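EreC (Klebsiella pneumoniae, PDB 6XCQ) probably hydrolyses the macrolactone ester of erythromycin and related macrolides, the reaction underlying esterase-mediated resistance to these antibiotics. Local coordinates at residues S105-Y110 with S134-I139; Q151-D156 with V299-L304; D372-R375 with E380-I383. The protein carries 1 engineered substitution. One frame throughout, in Å; residues are numbered along the deposited sequence.

Contact 1 (S105-Y110 with S134-I139); sequences SRLSEY and SVLIWI
Leu107 and Leu136 meet where two helices pack side by side in the crossover between the neighbouring parallel strands 94-97 and 151-154, a beta-alpha-beta connection with two helices. Helix 101-112 follows strand 94-97, helix 126-146 leads into strand 151-154, and residues of both helices rest on these strands. The segment axes are 11.1 Å apart at closest approach and inclined by 41°, and the segments meet mainly through the side chains of Leu107, Tyr110, Leu136 and Ile137.

The tight part faces the sheet. Leu136 CD1 fits against the forked end of Leu107, 4.0 Å from Leu107 CD2 and equally far from Leu107 CD1, so one methyl is held by two. The two side chains run at about a right angle to each other. Both leucines are buried, and Leu107 also rests on Leu97 and Leu152 of the sheet, while Leu120 covers it from a loop.

One turn further along, Tyr110 crosses the gap. Its CG lies opposite the backbone N across CA-CB (chi1 164°), which sends the ring out toward helix 126-146. The ring presents its edge, not a face: Leu136 O lies in the ring plane, 3.7 Å from Tyr110 CE2. Tyr110 CE2 and Leu136 CB are 4.5 Å apart, a looser apolar contact than that of the leucines.

The solvent side begins at Ile137, which is exposed. Its CG1 lies 3.6 Å from Tyr110 OH, and the phenol oxygen is closer still to the backbone, 3.4 Å from Ile137 CA. A water completes this margin: it donates to Ile137 O at 2.8 Å and makes a longer bond, of 3.3 Å, with Tyr110 OH.

Contact 2 (Q151-D156 with V299-L304); sequences QLVGID and VKIILL
Ile155, Ile301 and Leu303 carry most of the surface buried here, and they do so without their strands being neighbours. The nearest CA pairs, Gln151 with Ile301 and Ile155 with Leu303, are 8.6 and 8.5 Å apart, because strand 94-97 runs between the two segments. It takes backbone hydrogen bonds of Gln151, Val153 and Ile155, leaving side chains alone to join the two segments.

Ile155 reaches across with its end methyl, and Ile155 CD1 comes within 4.2 Å of Leu303 CD2. Leu303 does not aim its CB at this partner. Its CG stands beside the backbone N (chi1 -56°), and that turn brings the CD2 branch back to the isoleucine. Ile301 works differently: CG1 lies opposite its backbone N (chi1 -173°) and the chain runs on extended, delivering Ile301 CD1 to 4.2 Å from Val153 CB. At Gln151, which is exposed, the contact is small: Gln151 OE1 lies 4.3 Å from Val299 CG2.

Helix 279-295 closes over this layer, with Val289 on Ile155 and Met292 on both Val153 and Val299, while Ile62 of the next strand flanks Ile301 and Leu303. The directions from CA of Gln151 to CA of Ile155 and from CA of Val299 to CA of Leu303 differ by 52°, consistent with twist across the parallel part of the mixed sheet. A parallel beta region with a helix packed on its face is the layered architecture of an alpha/beta fold.

Contact 3 (D372-R375 with E380-I383); sequences DAIR and EQYI
Ile374 lies against Glu380 and Gln381 in a beta-loop-alpha connection, where the chain leaves strand 365-370, turns through a loop and enters helix 379-387. Its side chain does most of the packing between loop and helix, and can be followed outward from CB. There the chain forks, with CG2 opposite the backbone N and CG1 beside it (chi1 -64°), which places both branches against the first turn of the helix. Ile374 CG1 settles 3.8 Å from Glu380 CB. Ile374 CG2 touches the same carbon but also reaches past it, to 3.7 Å from the backbone Gln381 N. Gln381 OE1 lies alongside, 3.9 Å from Ile374 CG2. Finally, the end methyl Ile374 CD1 is 4.1 Å from Glu380 CB. One helix carbon therefore sits among three atoms of the isoleucine, and the two side chains pass at an oblique angle.

Glu380 gives only its aliphatic root to this packing. Its chain bends at the second torsion, and its carboxylate is engaged otherwise: OE2 is hydrogen-bonded to Thr344 OG1 and to Arg407 N. Gln381 likewise directs NE2 to Asp385 OD1, one turn on. Gln381 CB lies 3.2 Å from Arg375 O, a close carbon-oxygen contact and not a hydrogen bond; Arg375 O is hydrogen-bonded to Ser378 OG, which is in turn hydrogen-bonded to Gln381 N.

The loop is braced within itself as well. Arg375 grips Asp372 end-on in a salt bridge, Arg375 NH2 to Asp372 OD1 and Arg375 NH1 to Asp372 OD2. The NH1 bond is nearly straight (172°), although Asp372 OD2 is approached from 46° out of the carboxylate plane. Over one face of this guanidinium, offset toward its rim, Ala373 O lies 3.2 Å above the plane.

How the contacts relate
Contacts 1 and 2 share one region of the main sheet, with centres 13 Å apart, and they touch: Leu152 of strand 151-154 meets Leu107, Ser108 and Leu136, and Leu304 meets Val135. Leu152 faces the helix pair and Val153 faces helix 279-295, so helices 101-112 and 126-146 lie on one face and helix 279-295 on the other. Both contacts thus build the same part of the core. Contact 3 is local packing far away, its centre 34 Å from contact 1 and 31 Å from contact 2. The Cys387-Cys393 disulfide ties its helix to strand 392-396, second from the sheet's other end. Along the chain the three come in series.

Contact 1 (S105-Y110 with S134-I139)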
ATOM      1  N   SER A 105       9.906   7.404  -6.294  1.00 17.64           N
ATOM      2  CA  SER A 105      10.654   8.580  -6.745  1.00 18.57           C
ATOM      3  C   SER A 105      10.366   8.874  -8.212  1.00 17.59           C
ATOM      4  O   SER A 105      10.252  10.040  -8.608  1.00 21.07           O
ATOM      5  CB  SER A 105      12.158   8.391  -6.513  1.00 24.05           C
ATOM      6  OG  SER A 105      12.627   7.257  -7.214  1.00 33.45           O
ATOM      7  N   ARG A 106      10.203   7.828  -9.021  1.00 16.19           N
ATOM      8  CA  ARG A 106       9.825   8.008 -10.419  1.00 16.71           C
ATOM      9  C   ARG A 106       8.422   8.585 -10.540  1.00 22.62           C
ATOM     10  O   ARG A 106       8.166   9.429 -11.403  1.00 23.44           O
ATOM     11  CB  ARG A 106       9.922   6.677 -11.157  1.00 20.88           C
ATOM     12  CG  ARG A 106      11.319   6.081 -11.093  1.00 28.73           C
ATOM     13  CD  ARG A 106      11.422   4.822 -11.919  1.00 39.22           C
ATOM     14  NE  ARG A 106      12.781   4.290 -11.894  1.00 48.60           N
ATOM     15  CZ  ARG A 106      13.125   3.126 -11.352  1.00 58.70           C
ATOM     16  NH1 ARG A 106      12.206   2.343 -10.790  1.00 44.18           N
ATOM     17  NH2 ARG A 106      14.396   2.741 -11.383  1.00 54.36           N
ATOM     18  N   LEU A 107       7.492   8.137  -9.690  1.00 16.57           N
ATOM     19  CA  LEU A 107       6.170   8.749  -9.689  1.00 16.58           C
ATOM     20  C   LEU A 107       6.251  10.223  -9.303  1.00 24.32           C
ATOM     21  O   LEU A 107       5.514  11.054  -9.846  1.00 17.76           O
ATOM     22  CB  LEU A 107       5.234   7.979  -8.760  1.00 16.98           C
ATOM     23  CG  LEU A 107       4.941   6.514  -9.140  1.00 13.43           C
ATOM     24  CD1 LEU A 107       4.029   5.875  -8.094  1.00 15.28           C
ATOM     25  CD2 LEU A 107       4.330   6.376 -10.544  1.00 12.52           C
ATOM     26  N   SER A 108       7.155  10.577  -8.378  1.00 16.51           N
ATOM     27  CA  SER A 108       7.310  11.980  -8.010  1.00 20.17           C
ATOM     28  C   SER A 108       7.796  12.804  -9.192  1.00 17.91           C
ATOM     29  O   SER A 108       7.337  13.936  -9.397  1.00 19.49           O
ATOM     30  CB  SER A 108       8.291  12.127  -6.850  1.00 27.91           C
ATOM     31  OG  SER A 108       7.704  11.720  -5.639  1.00 29.89           O
ATOM     32  N   GLU A 109       8.751  12.267  -9.957  1.00 18.14           N
ATOM     33  CA  GLU A 109       9.154  12.910 -11.205  1.00 21.93           C
ATOM     34  C   GLU A 109       7.953  13.152 -12.106  1.00 25.92           C
ATOM     35  O   GLU A 109       7.837  14.209 -12.733  1.00 28.34           O
ATOM     36  CB  GLU A 109      10.155  12.036 -11.949  1.00 24.30           C
ATOM     37  CG  GLU A 109      11.578  12.071 -11.466  1.00 48.79           C
ATOM     38  CD  GLU A 109      12.462  11.277 -12.397  1.00 44.06           C
ATOM     39  OE1 GLU A 109      12.794  11.806 -13.481  1.00 61.15           O
ATOM     40  OE2 GLU A 109      12.783  10.111 -12.070  1.00 45.25           O
ATOM     41  N   TYR A 110       7.067  12.159 -12.211  1.00 19.93           N
ATOM     42  CA  TYR A 110       5.862  12.327 -13.008  1.00 18.23           C
ATOM     43  C   TYR A 110       5.036  13.502 -12.507  1.00 19.39           C
ATOM     44  O   TYR A 110       4.648  14.380 -13.285  1.00 22.82           O
ATOM     45  CB  TYR A 110       5.037  11.040 -12.976  1.00 20.40           C
ATOM     46  CG  TYR A 110       3.606  11.218 -13.434  1.00 23.26           C
ATOM     47  CD1 TYR A 110       3.312  11.433 -14.787  1.00 16.96           C
ATOM     48  CD2 TYR A 110       2.551  11.161 -12.526  1.00 18.03           C
ATOM     49  CE1 TYR A 110       1.993  11.585 -15.222  1.00 17.77           C
ATOM     50  CE2 TYR A 110       1.225  11.303 -12.952  1.00 14.19           C
ATOM     51  CZ  TYR A 110       0.957  11.516 -14.302  1.00 21.05           C
ATOM     52  OH  TYR A 110      -0.343  11.665 -14.739  1.00 19.75           O
ATOM     53  N   SER A 134      -5.196   5.753 -12.058  1.00 18.36           N
ATOM     54  CA  SER A 134      -6.321   6.675 -12.132  1.00 13.15           C
ATOM     55  C   SER A 134      -6.158   7.808 -11.120  1.00 17.59           C
ATOM     56  O   SER A 134      -6.316   8.990 -11.455  1.00 15.06           O
ATOM     57  CB  SER A 134      -7.612   5.885 -11.887  1.00 15.83           C
ATOM     58  OG  SER A 134      -7.949   5.159 -13.064  1.00 17.58           O
ATOM     59  N   VAL A 135      -5.841   7.462  -9.868  0.52 11.55           N
ATOM     60  CA  VAL A 135      -5.639   8.479  -8.836  0.52 13.39           C
ATOM     61  C   VAL A 135      -4.415   9.328  -9.151  0.52 14.65           C
ATOM     62  O   VAL A 135      -4.417  10.549  -8.944  0.52 17.69           O
ATOM     63  CB  VAL A 135      -5.522   7.821  -7.446  0.52 13.80           C
ATOM     64  CG1 VAL A 135      -5.076   8.836  -6.406  0.52 14.96           C
ATOM     65  CG2 VAL A 135      -6.844   7.207  -7.025  0.52 11.48           C
ATOM     66  N   LEU A 136      -3.352   8.704  -9.663  1.00 12.68           N
ATOM     67  CA  LEU A 136      -2.116   9.451  -9.917  1.00 17.89           C
ATOM     68  C   LEU A 136      -2.315  10.505 -11.002  1.00 18.57           C
ATOM     69  O   LEU A 136      -1.846  11.644 -10.864  1.00 15.41           O
ATOM     70  CB  LEU A 136      -0.995   8.489 -10.313  1.00 17.65           C
ATOM     71  CG  LEU A 136      -0.382   7.704  -9.162  1.00 17.01           C
ATOM     72  CD1 LEU A 136       0.453   6.540  -9.711  1.00 15.19           C
ATOM     73  CD2 LEU A 136       0.461   8.637  -8.339  1.00 18.20           C
ATOM     74  N   ILE A 137      -3.015  10.143 -12.082  1.00 17.28           N
ATOM     75  CA  ILE A 137      -3.313  11.102 -13.144  1.00 15.94           C
ATOM     76  C   ILE A 137      -4.153  12.246 -12.598  1.00 22.49           C
ATOM     77  O   ILE A 137      -3.919  13.419 -12.918  1.00 23.35           O
ATOM     78  CB  ILE A 137      -4.016  10.408 -14.325  1.00 17.58           C
ATOM     79  CG1 ILE A 137      -3.107   9.367 -14.973  1.00 13.90           C
ATOM     80  CG2 ILE A 137      -4.458  11.439 -15.369  1.00 16.48           C
ATOM     81  CD1 ILE A 137      -3.903   8.354 -15.831  1.00 16.27           C
ATOM     82  N   TRP A 138      -5.134  11.927 -11.749  1.00 20.87           N
ATOM     83  CA  TRP A 138      -5.926  12.979 -11.123  1.00 18.84           C
ATOM     84  C   TRP A 138      -5.068  13.855 -10.209  1.00 19.30           C
ATOM     85  O   TRP A 138      -5.147  15.087 -10.262  1.00 20.64           O
ATOM     86  CB  TRP A 138      -7.100  12.368 -10.346  1.00 14.26           C
ATOM     87  CG  TRP A 138      -7.795  13.413  -9.555  1.00 17.83           C
ATOM     88  CD1 TRP A 138      -8.747  14.286 -10.005  1.00 24.83           C
ATOM     89  CD2 TRP A 138      -7.570  13.733  -8.185  1.00 18.57           C
ATOM     90  NE1 TRP A 138      -9.135  15.126  -8.986  1.00 20.80           N
ATOM     91  CE2 TRP A 138      -8.429  14.804  -7.858  1.00 18.56           C
ATOM     92  CE3 TRP A 138      -6.726  13.219  -7.196  1.00 17.17           C
ATOM     93  CZ2 TRP A 138      -8.461  15.367  -6.594  1.00 26.75           C
ATOM     94  CZ3 TRP A 138      -6.770  13.772  -5.945  1.00 14.63           C
ATOM     95  CH2 TRP A 138      -7.630  14.838  -5.650  1.00 16.48           C
ATOM     96  N   ILE A 139      -4.229  13.234  -9.373  1.00 17.70           N
ATOM     97  CA  ILE A 139      -3.394  13.986  -8.432  1.00 23.53           C
ATOM     98  C   ILE A 139      -2.558  15.031  -9.168  1.00 29.06           C
ATOM     99  O   ILE A 139      -2.463  16.192  -8.745  1.00 19.21           O
ATOM    100  CB  ILE A 139      -2.491  13.030  -7.633  1.00 17.18           C
ATOM    101  CG1 ILE A 139      -3.242  12.386  -6.469  1.00 32.95           C
ATOM    102  CG2 ILE A 139      -1.258  13.764  -7.106  1.00 32.71           C
ATOM    103  CD1 ILE A 139      -2.407  11.325  -5.751  1.00 21.15           C
TER
HETATM  104  O   HOH W   1      -2.365  14.226 -15.060  1.00 26.65           O

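Contact 2 (Q151-D156 with V299-L304)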
ATOM      1  N   GLN A 151       4.044  15.352  -0.895  1.00 23.22           N
ATOM      2  CA  GLN A 151       5.137  14.396  -0.964  1.00 25.52           C
ATOM      3  C   GLN A 151       4.578  13.004  -1.256  1.00 24.82           C
ATOM      4  O   GLN A 151       3.682  12.531  -0.553  1.00 26.31           O
ATOM      5  CB  GLN A 151       5.909  14.403   0.359  1.00 18.32           C
ATOM      6  CG  GLN A 151       7.192  13.573   0.394  1.00 36.76           C
ATOM      7  CD  GLN A 151       7.888  13.651   1.752  1.00 40.15           C
ATOM      8  OE1 GLN A 151       7.572  14.516   2.573  1.00 41.98           O
ATOM      9  NE2 GLN A 151       8.830  12.742   1.996  1.00 36.70           N
ATOM     10  N   LEU A 152       5.098  12.356  -2.290  1.00 21.91           N
ATOM     11  CA  LEU A 152       4.810  10.948  -2.543  1.00 18.56           C
ATOM     12  C   LEU A 152       5.849  10.077  -1.857  1.00 32.59           C
ATOM     13  O   LEU A 152       7.051  10.359  -1.917  1.00 23.83           O
ATOM     14  CB  LEU A 152       4.831  10.649  -4.034  1.00 26.40           C
ATOM     15  CG  LEU A 152       3.549  10.632  -4.831  1.00 30.00           C
ATOM     16  CD1 LEU A 152       3.858   9.970  -6.142  1.00 28.57           C
ATOM     17  CD2 LEU A 152       2.475   9.863  -4.092  1.00 38.43           C
ATOM     18  N   VAL A 153       5.376   8.989  -1.242  0.67 17.77           N
ATOM     19  CA  VAL A 153       6.200   8.063  -0.470  0.67 21.72           C
ATOM     20  C   VAL A 153       5.825   6.639  -0.866  0.67 19.19           C
ATOM     21  O   VAL A 153       4.641   6.293  -0.871  0.67 20.76           O
ATOM     22  CB  VAL A 153       5.990   8.259   1.046  0.67 21.62           C
ATOM     23  CG1 VAL A 153       6.811   7.246   1.846  0.67 19.84           C
ATOM     24  CG2 VAL A 153       6.325   9.699   1.463  0.67 31.09           C
ATOM     25  N   GLY A 154       6.819   5.812  -1.190  1.00 14.97           N
ATOM     26  CA  GLY A 154       6.558   4.402  -1.369  1.00 14.17           C
ATOM     27  C   GLY A 154       6.769   3.742  -0.026  1.00 23.23           C
ATOM     28  O   GLY A 154       7.878   3.795   0.518  1.00 18.97           O
ATOM     29  N   ILE A 155       5.721   3.172   0.568  1.00 17.42           N
ATOM     30  CA  ILE A 155       5.863   2.590   1.893  1.00 19.56           C
ATOM     31  C   ILE A 155       6.133   1.098   1.833  1.00 23.82           C
ATOM     32  O   ILE A 155       6.221   0.446   2.882  1.00 27.76           O
ATOM     33  CB  ILE A 155       4.624   2.865   2.772  1.00 17.37           C
ATOM     34  CG1 ILE A 155       3.410   2.131   2.219  1.00 20.41           C
ATOM     35  CG2 ILE A 155       4.353   4.362   2.898  1.00 20.89           C
ATOM     36  CD1 ILE A 155       2.200   2.178   3.125  1.00 25.08           C
ATOM     37  N   ASP A 156       6.272   0.537   0.641  1.00 14.60           N
ATOM     38  CA  ASP A 156       6.268  -0.903   0.434  1.00 15.60           C
ATOM     39  C   ASP A 156       7.640  -1.380  -0.014  1.00 16.25           C
ATOM     40  O   ASP A 156       8.537  -0.590  -0.300  1.00 19.17           O
ATOM     41  CB  ASP A 156       5.235  -1.278  -0.633  1.00 13.69           C
ATOM     42  CG  ASP A 156       4.680  -2.689  -0.475  1.00 28.33           C
ATOM     43  OD1 ASP A 156       5.218  -3.497   0.319  1.00 20.95           O
ATOM     44  OD2 ASP A 156       3.683  -2.979  -1.169  1.00 25.84           O
ATOM     45  N   VAL A 299       5.043  15.920   9.013  1.00 38.73           N
ATOM     46  CA  VAL A 299       4.364  15.153   7.971  1.00 36.06           C
ATOM     47  C   VAL A 299       2.992  14.711   8.461  1.00 23.19           C
ATOM     48  O   VAL A 299       2.819  14.290   9.613  1.00 23.53           O
ATOM     49  CB  VAL A 299       5.204  13.943   7.528  1.00 30.19           C
ATOM     50  CG1 VAL A 299       4.352  12.993   6.728  1.00 25.85           C
ATOM     51  CG2 VAL A 299       6.355  14.390   6.667  1.00 42.81           C
ATOM     52  N   LYS A 300       2.001  14.817   7.585  1.00 21.80           N
ATOM     53  CA  LYS A 300       0.696  14.203   7.803  1.00 18.23           C
ATOM     54  C   LYS A 300       0.380  13.415   6.538  1.00 16.51           C
ATOM     55  O   LYS A 300       0.172  14.000   5.472  1.00 18.97           O
ATOM     56  CB  LYS A 300      -0.360  15.261   8.113  1.00 21.39           C
ATOM     57  CG  LYS A 300      -0.064  16.020   9.417  1.00 26.86           C
ATOM     58  CD  LYS A 300      -0.996  17.213   9.611  1.00 33.55           C
ATOM     59  CE  LYS A 300      -2.409  16.765   9.831  1.00 30.63           C
ATOM     60  NZ  LYS A 300      -3.288  17.861  10.319  1.00 32.62           N
ATOM     61  N   ILE A 301       0.395  12.092   6.636  1.00 15.52           N
ATOM     62  CA  ILE A 301       0.441  11.228   5.466  1.00 15.97           C
ATOM     63  C   ILE A 301      -0.900  10.511   5.286  1.00 19.93           C
ATOM     64  O   ILE A 301      -1.534  10.083   6.257  1.00 12.09           O
ATOM     65  CB  ILE A 301       1.618  10.229   5.560  1.00 14.31           C
ATOM     66  CG1 ILE A 301       1.749   9.442   4.248  1.00 13.64           C
ATOM     67  CG2 ILE A 301       1.498   9.333   6.780  1.00 15.76           C
ATOM     68  CD1 ILE A 301       3.109   8.791   4.074  1.00 17.56           C
ATOM     69  N   ILE A 302      -1.336  10.414   4.034  1.00 18.17           N
ATOM     70  CA  ILE A 302      -2.518   9.652   3.639  1.00 17.75           C
ATOM     71  C   ILE A 302      -2.013   8.343   3.048  1.00 17.61           C
ATOM     72  O   ILE A 302      -1.256   8.361   2.070  1.00 23.74           O
ATOM     73  CB  ILE A 302      -3.355  10.427   2.608  1.00 19.61           C
ATOM     74  CG1 ILE A 302      -3.657  11.853   3.091  1.00 20.36           C
ATOM     75  CG2 ILE A 302      -4.624   9.673   2.242  1.00 20.56           C
ATOM     76  CD1 ILE A 302      -4.236  12.751   1.951  1.00 18.79           C
ATOM     77  N   LEU A 303      -2.393   7.204   3.629  1.00 13.66           N
ATOM     78  CA  LEU A 303      -1.913   5.910   3.140  1.00 13.44           C
ATOM     79  C   LEU A 303      -2.969   5.309   2.219  1.00 16.98           C
ATOM     80  O   LEU A 303      -4.114   5.116   2.636  1.00 16.35           O
ATOM     81  CB  LEU A 303      -1.618   4.943   4.289  1.00 16.30           C
ATOM     82  CG  LEU A 303      -0.638   5.412   5.361  1.00 15.72           C
ATOM     83  CD1 LEU A 303      -0.442   4.287   6.401  1.00 12.02           C
ATOM     84  CD2 LEU A 303       0.675   5.814   4.693  1.00 17.13           C
ATOM     85  N   LEU A 304      -2.586   5.007   0.978  1.00 11.62           N
ATOM     86  CA  LEU A 304      -3.499   4.413  -0.003  1.00 16.81           C
ATOM     87  C   LEU A 304      -3.151   2.932  -0.070  1.00 13.96           C
ATOM     88  O   LEU A 304      -2.226   2.520  -0.775  1.00 18.32           O
ATOM     89  CB  LEU A 304      -3.357   5.100  -1.367  1.00 15.59           C
ATOM     90  CG  LEU A 304      -3.649   6.604  -1.472  1.00 14.98           C
ATOM     91  CD1 LEU A 304      -3.675   7.057  -2.951  1.00 14.79           C
ATOM     92  CD2 LEU A 304      -4.971   6.953  -0.779  1.00 12.46           C
TER

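Contact 3 (D372-R375 with E380-I383)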
ATOM      1  N   ASP A 372     -19.306 -11.182  -2.558  1.00 13.89           N
ATOM      2  CA  ASP A 372     -19.876 -11.964  -1.464  1.00 15.40           C
ATOM      3  C   ASP A 372     -21.274 -11.468  -1.107  1.00 20.21           C
ATOM      4  O   ASP A 372     -21.537 -10.260  -1.102  1.00 16.40           O
ATOM      5  CB  ASP A 372     -18.970 -11.884  -0.228  1.00 16.85           C
ATOM      6  CG  ASP A 372     -19.257 -12.984   0.779  1.00 25.82           C
ATOM      7  OD1 ASP A 372     -19.725 -14.061   0.353  1.00 24.95           O
ATOM      8  OD2 ASP A 372     -19.022 -12.771   1.992  1.00 19.54           O
ATOM      9  N   ALA A 373     -22.169 -12.414  -0.796  1.00 17.49           N
ATOM     10  CA  ALA A 373     -23.534 -12.074  -0.405  1.00 20.80           C
ATOM     11  C   ALA A 373     -23.561 -11.146   0.804  1.00 16.92           C
ATOM     12  O   ALA A 373     -22.799 -11.310   1.757  1.00 16.19           O
ATOM     13  CB  ALA A 373     -24.328 -13.342  -0.081  1.00 20.67           C
ATOM     14  N   ILE A 374     -24.480 -10.191   0.784  1.00 16.92           N
ATOM     15  CA  ILE A 374     -24.646  -9.271   1.904  1.00 18.87           C
ATOM     16  C   ILE A 374     -25.550  -9.942   2.937  1.00 26.46           C
ATOM     17  O   ILE A 374     -26.677 -10.321   2.626  1.00 15.44           O
ATOM     18  CB  ILE A 374     -25.235  -7.939   1.418  1.00 20.29           C
ATOM     19  CG1 ILE A 374     -24.234  -7.261   0.470  1.00 18.05           C
ATOM     20  CG2 ILE A 374     -25.652  -7.035   2.590  1.00 16.60           C
ATOM     21  CD1 ILE A 374     -24.865  -6.170  -0.427  1.00 18.97           C
ATOM     22  N   ARG A 375     -25.056 -10.106   4.160  1.00 20.10           N
ATOM     23  CA  ARG A 375     -25.802 -10.798   5.201  1.00 19.56           C
ATOM     24  C   ARG A 375     -26.175  -9.832   6.320  1.00 18.95           C
ATOM     25  O   ARG A 375     -25.744  -8.668   6.346  1.00 14.65           O
ATOM     26  CB  ARG A 375     -25.002 -11.987   5.741  1.00 25.25           C
ATOM     27  CG  ARG A 375     -24.725 -13.004   4.665  1.00 29.22           C
ATOM     28  CD  ARG A 375     -23.828 -14.111   5.135  1.00 28.66           C
ATOM     29  NE  ARG A 375     -23.290 -14.857   4.002  1.00 36.08           N
ATOM     30  CZ  ARG A 375     -22.172 -14.522   3.360  1.00 44.14           C
ATOM     31  NH1 ARG A 375     -21.472 -13.453   3.743  1.00 31.76           N
ATOM     32  NH2 ARG A 375     -21.754 -15.252   2.333  1.00 36.58           N
ATOM     33  N   GLU A 380     -22.154  -4.051   5.063  1.00 12.74           N
ATOM     34  CA  GLU A 380     -22.969  -3.639   3.924  1.00 16.21           C
ATOM     35  C   GLU A 380     -24.441  -3.536   4.299  1.00 21.12           C
ATOM     36  O   GLU A 380     -25.140  -2.621   3.849  1.00 15.21           O
ATOM     37  CB  GLU A 380     -22.771  -4.628   2.767  1.00 14.55           C
ATOM     38  CG  GLU A 380     -21.360  -4.548   2.132  1.00 19.03           C
ATOM     39  CD  GLU A 380     -20.254  -5.192   2.969  1.00 22.81           C
ATOM     40  OE1 GLU A 380     -20.562  -6.063   3.815  1.00 17.84           O
ATOM     41  OE2 GLU A 380     -19.064  -4.833   2.764  1.00 16.20           O
ATOM     42  N   GLN A 381     -24.937  -4.467   5.120  1.00 17.11           N
ATOM     43  CA  GLN A 381     -26.346  -4.405   5.492  1.00 18.64           C
ATOM     44  C   GLN A 381     -26.614  -3.218   6.395  1.00 18.57           C
ATOM     45  O   GLN A 381     -27.669  -2.569   6.293  1.00 18.18           O
ATOM     46  CB  GLN A 381     -26.783  -5.693   6.184  1.00 19.44           C
ATOM     47  CG  GLN A 381     -28.273  -5.684   6.527  1.00 15.27           C
ATOM     48  CD  GLN A 381     -29.137  -5.686   5.286  1.00 20.92           C
ATOM     49  OE1 GLN A 381     -29.024  -6.572   4.451  1.00 19.58           O
ATOM     50  NE2 GLN A 381     -29.999  -4.686   5.160  1.00 24.80           N
ATOM     51  N   TYR A 382     -25.677  -2.938   7.300  1.00 19.96           N
ATOM     52  CA  TYR A 382     -25.787  -1.767   8.162  1.00 15.51           C
ATOM     53  C   TYR A 382     -25.880  -0.491   7.339  1.00 18.58           C
ATOM     54  O   TYR A 382     -26.699   0.387   7.631  1.00 21.64           O
ATOM     55  CB  TYR A 382     -24.576  -1.719   9.089  1.00 27.27           C
ATOM     56  CG  TYR A 382     -24.540  -0.566  10.068  1.00 28.85           C
ATOM     57  CD1 TYR A 382     -25.130  -0.675  11.325  1.00 24.57           C
ATOM     58  CD2 TYR A 382     -23.883   0.618   9.750  1.00 37.72           C
ATOM     59  CE1 TYR A 382     -25.081   0.368  12.227  1.00 33.70           C
ATOM     60  CE2 TYR A 382     -23.826   1.664  10.646  1.00 29.01           C
ATOM     61  CZ  TYR A 382     -24.420   1.533  11.882  1.00 37.39           C
ATOM     62  OH  TYR A 382     -24.363   2.577  12.769  1.00 29.74           O
ATOM     63  N   ILE A 383     -25.029  -0.366   6.316  1.00 17.94           N
ATOM     64  CA  ILE A 383     -25.105   0.763   5.390  1.00 19.46           C
ATOM     65  C   ILE A 383     -26.492   0.845   4.770  1.00 18.68           C
ATOM     66  O   ILE A 383     -27.091   1.925   4.688  1.00 21.49           O
ATOM     67  CB  ILE A 383     -24.024   0.638   4.298  1.00 19.84           C
ATOM     68  CG1 ILE A 383     -22.625   0.773   4.900  1.00 18.28           C
ATOM     69  CG2 ILE A 383     -24.251   1.669   3.194  1.00 21.45           C
ATOM     70  CD1 ILE A 383     -22.372   2.091   5.554  1.00 19.95           C
TER